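Long-range contact in 4-alpha-glucanotransferase (Streptococcus agalactiae, PDB 6M6T), which is an amylomaltase, also called disproportionating enzyme, a glucanotransferase built on a TIM-barrel fold that holds glycan ligands in two pockets: residues A[217-229]-A[258-270]. Residues are numbered along the deposited sequence; the frame is centred on the assembly and turned at random.
With AC1 (4,6-dideoxy-4-{[(1S,4R,5S,6S)-4,5,6-trihydroxy-3-(hydroxymethyl)cyclohex-2-en-1-yl]amino}-alpha-D-glucopyranose), chain I; ASO (1,5-anhydro-D-glucitol), chain B.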
# COMPACT_ATOMS: atom_id res chain seq x y z
N MET A 217 -5.09 1.28 -2.21
CA MET A 217 -5.59 0.23 -3.10
C MET A 217 -4.77 0.18 -4.38
O MET A 217 -4.90 1.08 -5.24
CB MET A 217 -7.06 0.44 -3.43
CG MET A 217 -7.71 -0.71 -4.18
SD MET A 217 -9.49 -0.43 -4.35
CE MET A 217 -9.62 0.11 -6.05
N PRO A 218 -3.92 -0.83 -4.56
CA PRO A 218 -3.17 -0.93 -5.82
C PRO A 218 -4.11 -1.12 -6.99
O PRO A 218 -5.02 -1.96 -6.94
CB PRO A 218 -2.29 -2.17 -5.60
CG PRO A 218 -2.95 -2.93 -4.48
CD PRO A 218 -3.59 -1.91 -3.62
N ILE A 219 -3.89 -0.32 -8.05
CA ILE A 219 -4.71 -0.40 -9.26
C ILE A 219 -4.69 -1.81 -9.83
O ILE A 219 -5.73 -2.36 -10.19
CB ILE A 219 -4.25 0.62 -10.31
CG1 ILE A 219 -5.02 0.39 -11.62
CG2 ILE A 219 -2.75 0.53 -10.55
CD1 ILE A 219 -4.82 1.46 -12.71
N TYR A 220 -3.51 -2.41 -9.91
CA TYR A 220 -3.32 -3.71 -10.52
C TYR A 220 -2.91 -4.74 -9.48
O TYR A 220 -2.32 -4.43 -8.44
CB TYR A 220 -2.25 -3.66 -11.62
CG TYR A 220 -2.54 -2.78 -12.82
CD1 TYR A 220 -3.70 -2.93 -13.58
CD2 TYR A 220 -1.61 -1.81 -13.23
CE1 TYR A 220 -3.95 -2.14 -14.71
CE2 TYR A 220 -1.86 -1.01 -14.35
CZ TYR A 220 -3.02 -1.18 -15.09
OH TYR A 220 -3.25 -0.37 -16.18
N VAL A 221 -3.21 -6.00 -9.79
CA VAL A 221 -2.69 -7.13 -9.07
C VAL A 221 -1.55 -7.72 -9.90
O VAL A 221 -1.29 -7.29 -11.02
CB VAL A 221 -3.79 -8.17 -8.80
CG1 VAL A 221 -4.90 -7.52 -8.01
CG2 VAL A 221 -4.35 -8.66 -10.10
N SER A 222 -0.83 -8.69 -9.32
CA SER A 222 0.24 -9.34 -10.07
C SER A 222 -0.33 -10.44 -10.98
O SER A 222 -1.44 -10.94 -10.76
CB SER A 222 1.26 -9.96 -9.13
OG SER A 222 2.14 -10.81 -9.84
N ALA A 223 0.44 -10.82 -12.00
CA ALA A 223 -0.01 -11.92 -12.85
C ALA A 223 -0.02 -13.24 -12.10
O ALA A 223 -0.64 -14.20 -12.58
CB ALA A 223 0.85 -12.05 -14.10
N ASP A 224 0.62 -13.30 -10.94
CA ASP A 224 0.69 -14.50 -10.10
C ASP A 224 -0.30 -14.32 -8.96
O ASP A 224 0.05 -13.98 -7.84
CB ASP A 224 2.11 -14.68 -9.59
CG ASP A 224 2.39 -16.07 -9.08
OD1 ASP A 224 1.62 -16.99 -9.43
OD2 ASP A 224 3.39 -16.24 -8.34
N SER A 225 -1.57 -14.61 -9.25
CA SER A 225 -2.68 -14.10 -8.46
C SER A 225 -3.86 -15.06 -8.47
O SER A 225 -4.11 -15.73 -9.48
CB SER A 225 -3.13 -12.73 -8.99
OG SER A 225 -4.52 -12.52 -8.80
N VAL A 226 -4.59 -15.12 -7.36
CA VAL A 226 -5.82 -15.89 -7.30
C VAL A 226 -6.89 -15.31 -8.22
O VAL A 226 -7.85 -16.00 -8.57
CB VAL A 226 -6.32 -15.97 -5.84
CG1 VAL A 226 -6.82 -14.62 -5.35
CG2 VAL A 226 -7.42 -17.00 -5.71
N GLU A 227 -6.73 -14.06 -8.65
CA GLU A 227 -7.72 -13.46 -9.54
C GLU A 227 -7.48 -13.85 -10.99
O GLU A 227 -8.43 -14.15 -11.73
CB GLU A 227 -7.71 -11.93 -9.37
CG GLU A 227 -8.61 -11.41 -8.24
CD GLU A 227 -7.92 -11.40 -6.88
OE1 GLU A 227 -6.67 -11.33 -6.84
OE2 GLU A 227 -8.63 -11.45 -5.85
N VAL A 228 -6.22 -13.83 -11.43
CA VAL A 228 -5.84 -14.37 -12.74
C VAL A 228 -6.20 -15.83 -12.84
O VAL A 228 -6.46 -16.34 -13.94
CB VAL A 228 -4.34 -14.13 -12.96
CG1 VAL A 228 -3.86 -14.82 -14.22
CG2 VAL A 228 -4.05 -12.63 -13.01
N TRP A 229 -6.24 -16.54 -11.71
CA TRP A 229 -6.60 -17.94 -11.66
C TRP A 229 -8.12 -18.16 -11.75
O TRP A 229 -8.61 -18.81 -12.67
CB TRP A 229 -6.04 -18.56 -10.39
CG TRP A 229 -6.01 -20.03 -10.41
CD1 TRP A 229 -5.63 -20.83 -11.44
CD2 TRP A 229 -6.39 -20.90 -9.34
NE1 TRP A 229 -5.76 -22.14 -11.09
CE2 TRP A 229 -6.22 -22.22 -9.80
CE3 TRP A 229 -6.87 -20.70 -8.04
CZ2 TRP A 229 -6.50 -23.33 -9.01
CZ3 TRP A 229 -7.16 -21.81 -7.26
CH2 TRP A 229 -6.96 -23.10 -7.75
N GLY A 258 11.69 5.27 -18.19
CA GLY A 258 10.33 4.93 -17.84
C GLY A 258 10.26 3.78 -16.86
O GLY A 258 11.23 3.45 -16.17
N GLN A 259 9.10 3.13 -16.81
CA GLN A 259 8.86 2.10 -15.81
C GLN A 259 8.15 0.90 -16.42
O GLN A 259 7.16 1.05 -17.15
CB GLN A 259 8.02 2.61 -14.64
CG GLN A 259 8.77 3.45 -13.62
CD GLN A 259 7.84 4.00 -12.56
OE1 GLN A 259 6.85 3.35 -12.20
NE2 GLN A 259 8.13 5.20 -12.08
N LEU A 260 8.65 -0.28 -16.08
CA LEU A 260 8.01 -1.55 -16.41
C LEU A 260 7.58 -2.21 -15.11
O LEU A 260 8.42 -2.44 -14.22
CB LEU A 260 8.98 -2.45 -17.20
CG LEU A 260 8.46 -3.82 -17.60
CD1 LEU A 260 8.56 -3.98 -19.11
CD2 LEU A 260 9.24 -4.90 -16.85
N TRP A 261 6.28 -2.49 -14.98
CA TRP A 261 5.70 -2.97 -13.73
C TRP A 261 5.49 -4.49 -13.70
O TRP A 261 5.82 -5.13 -12.69
CB TRP A 261 4.37 -2.26 -13.46
CG TRP A 261 4.53 -0.79 -13.19
CD1 TRP A 261 5.70 -0.11 -12.99
CD2 TRP A 261 3.48 0.19 -13.08
NE1 TRP A 261 5.44 1.23 -12.76
CE2 TRP A 261 4.09 1.44 -12.81
CE3 TRP A 261 2.08 0.12 -13.17
CZ2 TRP A 261 3.35 2.61 -12.64
CZ3 TRP A 261 1.35 1.29 -13.00
CH2 TRP A 261 1.99 2.51 -12.74
N GLY A 262 4.95 -5.08 -14.76
CA GLY A 262 4.78 -6.51 -14.86
C GLY A 262 3.38 -7.01 -14.59
O GLY A 262 3.11 -8.20 -14.82
N ASN A 263 2.48 -6.16 -14.11
CA ASN A 263 1.13 -6.62 -13.82
C ASN A 263 0.38 -6.92 -15.12
O ASN A 263 0.61 -6.29 -16.16
CB ASN A 263 0.35 -5.57 -13.02
CG ASN A 263 1.21 -4.84 -12.01
OD1 ASN A 263 2.14 -4.12 -12.38
ND2 ASN A 263 0.89 -5.00 -10.73
N PRO A 264 -0.56 -7.85 -15.07
CA PRO A 264 -1.45 -8.05 -16.22
C PRO A 264 -2.28 -6.80 -16.45
O PRO A 264 -2.39 -5.93 -15.59
CB PRO A 264 -2.31 -9.24 -15.80
CG PRO A 264 -2.30 -9.20 -14.30
CD PRO A 264 -0.94 -8.68 -13.92
N ILE A 265 -2.89 -6.74 -17.62
CA ILE A 265 -3.67 -5.61 -18.09
C ILE A 265 -5.14 -5.98 -18.06
O ILE A 265 -5.51 -7.16 -18.18
CB ILE A 265 -3.18 -5.25 -19.50
CG1 ILE A 265 -1.78 -4.66 -19.43
CG2 ILE A 265 -4.13 -4.34 -20.19
CD1 ILE A 265 -1.76 -3.22 -19.00
N TYR A 266 -6.00 -4.98 -17.87
CA TYR A 266 -7.44 -5.23 -17.78
C TYR A 266 -8.08 -5.31 -19.16
O TYR A 266 -7.74 -4.54 -20.08
CB TYR A 266 -8.11 -4.13 -16.93
CG TYR A 266 -7.80 -4.26 -15.45
CD1 TYR A 266 -8.13 -5.42 -14.75
CD2 TYR A 266 -7.17 -3.23 -14.75
CE1 TYR A 266 -7.85 -5.55 -13.40
CE2 TYR A 266 -6.88 -3.35 -13.40
CZ TYR A 266 -7.22 -4.52 -12.73
OH TYR A 266 -6.93 -4.67 -11.39
N ASN A 267 -9.02 -6.24 -19.32
CA ASN A 267 -9.91 -6.26 -20.49
C ASN A 267 -11.12 -5.42 -20.10
O ASN A 267 -12.19 -5.92 -19.75
CB ASN A 267 -10.29 -7.69 -20.88
CG ASN A 267 -11.25 -7.75 -22.07
OD1 ASN A 267 -11.06 -7.05 -23.07
ND2 ASN A 267 -12.27 -8.60 -21.97
N TRP A 268 -10.91 -4.10 -20.14
CA TRP A 268 -11.90 -3.18 -19.59
C TRP A 268 -13.26 -3.34 -20.25
O TRP A 268 -14.28 -2.93 -19.66
CB TRP A 268 -11.39 -1.74 -19.73
CG TRP A 268 -10.36 -1.33 -18.69
CD1 TRP A 268 -9.01 -1.19 -18.87
CD2 TRP A 268 -10.60 -0.99 -17.32
NE1 TRP A 268 -8.40 -0.79 -17.71
CE2 TRP A 268 -9.35 -0.66 -16.74
CE3 TRP A 268 -11.75 -0.92 -16.52
CZ2 TRP A 268 -9.22 -0.28 -15.40
CZ3 TRP A 268 -11.62 -0.54 -15.19
CH2 TRP A 268 -10.37 -0.23 -14.64
N ASP A 269 -13.32 -3.96 -21.44
CA ASP A 269 -14.62 -4.23 -22.06
C ASP A 269 -15.43 -5.23 -21.24
O ASP A 269 -16.62 -5.00 -20.99
CB ASP A 269 -14.42 -4.71 -23.50
CG ASP A 269 -13.85 -3.63 -24.41
OD1 ASP A 269 -14.49 -2.56 -24.54
OD2 ASP A 269 -12.75 -3.84 -24.98
N TYR A 270 -14.79 -6.33 -20.80
CA TYR A 270 -15.51 -7.28 -19.95
C TYR A 270 -16.00 -6.60 -18.68
O TYR A 270 -17.08 -6.94 -18.18
CB TYR A 270 -14.65 -8.48 -19.56
CG TYR A 270 -15.38 -9.45 -18.62
CD1 TYR A 270 -16.25 -10.41 -19.12
CD2 TYR A 270 -15.21 -9.38 -17.24
CE1 TYR A 270 -16.93 -11.29 -18.27
CE2 TYR A 270 -15.88 -10.25 -16.39
CZ TYR A 270 -16.74 -11.20 -16.91
OH TYR A 270 -17.41 -12.07 -16.06
C1 AC1 I . 5.67 -0.17 -7.96
O2 AC1 I . 7.59 1.21 -8.67
C2 AC1 I . 7.18 -0.12 -8.29
C4A AC1 I . 9.36 -6.15 -11.91
C3 AC1 I . 7.55 -1.09 -9.38
O3 AC1 I . 8.96 -0.96 -9.53
C4 AC1 I . 7.14 -2.52 -8.95
N4A AC1 I . 7.54 -3.64 -9.85
C5 AC1 I . 5.62 -2.45 -8.83
O5 AC1 I . 5.27 -1.56 -7.75
C6 AC1 I . 5.08 -3.85 -8.53
C1B AC1 I . 8.84 -4.32 -9.61
C2B AC1 I . 9.75 -3.99 -10.78
O2B AC1 I . 9.85 -2.57 -10.95
C3B AC1 I . 9.13 -4.63 -12.03
O3B AC1 I . 9.75 -4.12 -13.23
O4 AC1 I . 8.73 -6.90 -12.99
C5B AC1 I . 8.94 -6.61 -10.64
C7B AC1 I . 8.72 -5.73 -9.54
C6B AC1 I . 8.79 -8.14 -10.51
O6B AC1 I . 8.68 -8.75 -11.82
C1 ASO B . 1.29 2.63 -7.87
C2 ASO B . 2.51 2.80 -6.94
C3 ASO B . 3.80 2.44 -7.70
C4 ASO B . 3.67 0.99 -8.19
C5 ASO B . 2.44 0.84 -9.05
C6 ASO B . 2.20 -0.64 -9.31
O2 ASO B . 2.58 4.14 -6.43
O3 ASO B . 4.96 2.60 -6.82
O4 ASO B . 4.84 0.56 -8.93
O5 ASO B . 1.28 1.27 -8.34
O6 ASO B . 0.79 -0.90 -9.34
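Tyr220 lies against Tyr266, Asn263 and Trp261 where the loop that follows TIM-barrel strand 212-217 meets strand 259-264, an outermost strand of a small antiparallel sheet, and the residues just after it. The packing is closest around the Tyr220 ring. Its CG is anti to the carbonyl carbon (chi1 -63°), which sends the ring among these side chains. The Tyr266 ring meets it obliquely, planes 36° apart and centroids 5.3 Å apart, while CG1 of Ile219 lies over the centre of one Tyr220 face. At the root of the side chain, Tyr220 CB rests 3.5 Å from Asn263 CB. Tyr220 and Trp261 meet edge against edge, Tyr220 CD2 4.2 Å from Trp261 CE3. Ala247 of adjacent strand 245-249 and Tyr304 of strand 303-308 also pack on Tyr220. Tyr266 OH donates in the carbonyl plane to Ile219 O at 2.9 Å, tying the ring to the loop backbone.

Pro264 CD packs on the backbone, 3.2 Å from both Val221 O and Ala223 N. Looser are partly exposed Ala223 and buried Val228, whose CG2 stays 4.1 Å from Pro264 CG. In the ligand pocket 1,5-anhydro-D-glucitol lies over one Trp261 face, its C5 offset toward the rim; Trp261 NE1 donates a hydrogen bond to a Gln259 OE1 lone pair. The Asn263 amide links Tyr59 O and Val221 O; ND2 reaches the latter at 3.2 Å from well above the carbonyl plane, with Val221 O nearly in the amide plane.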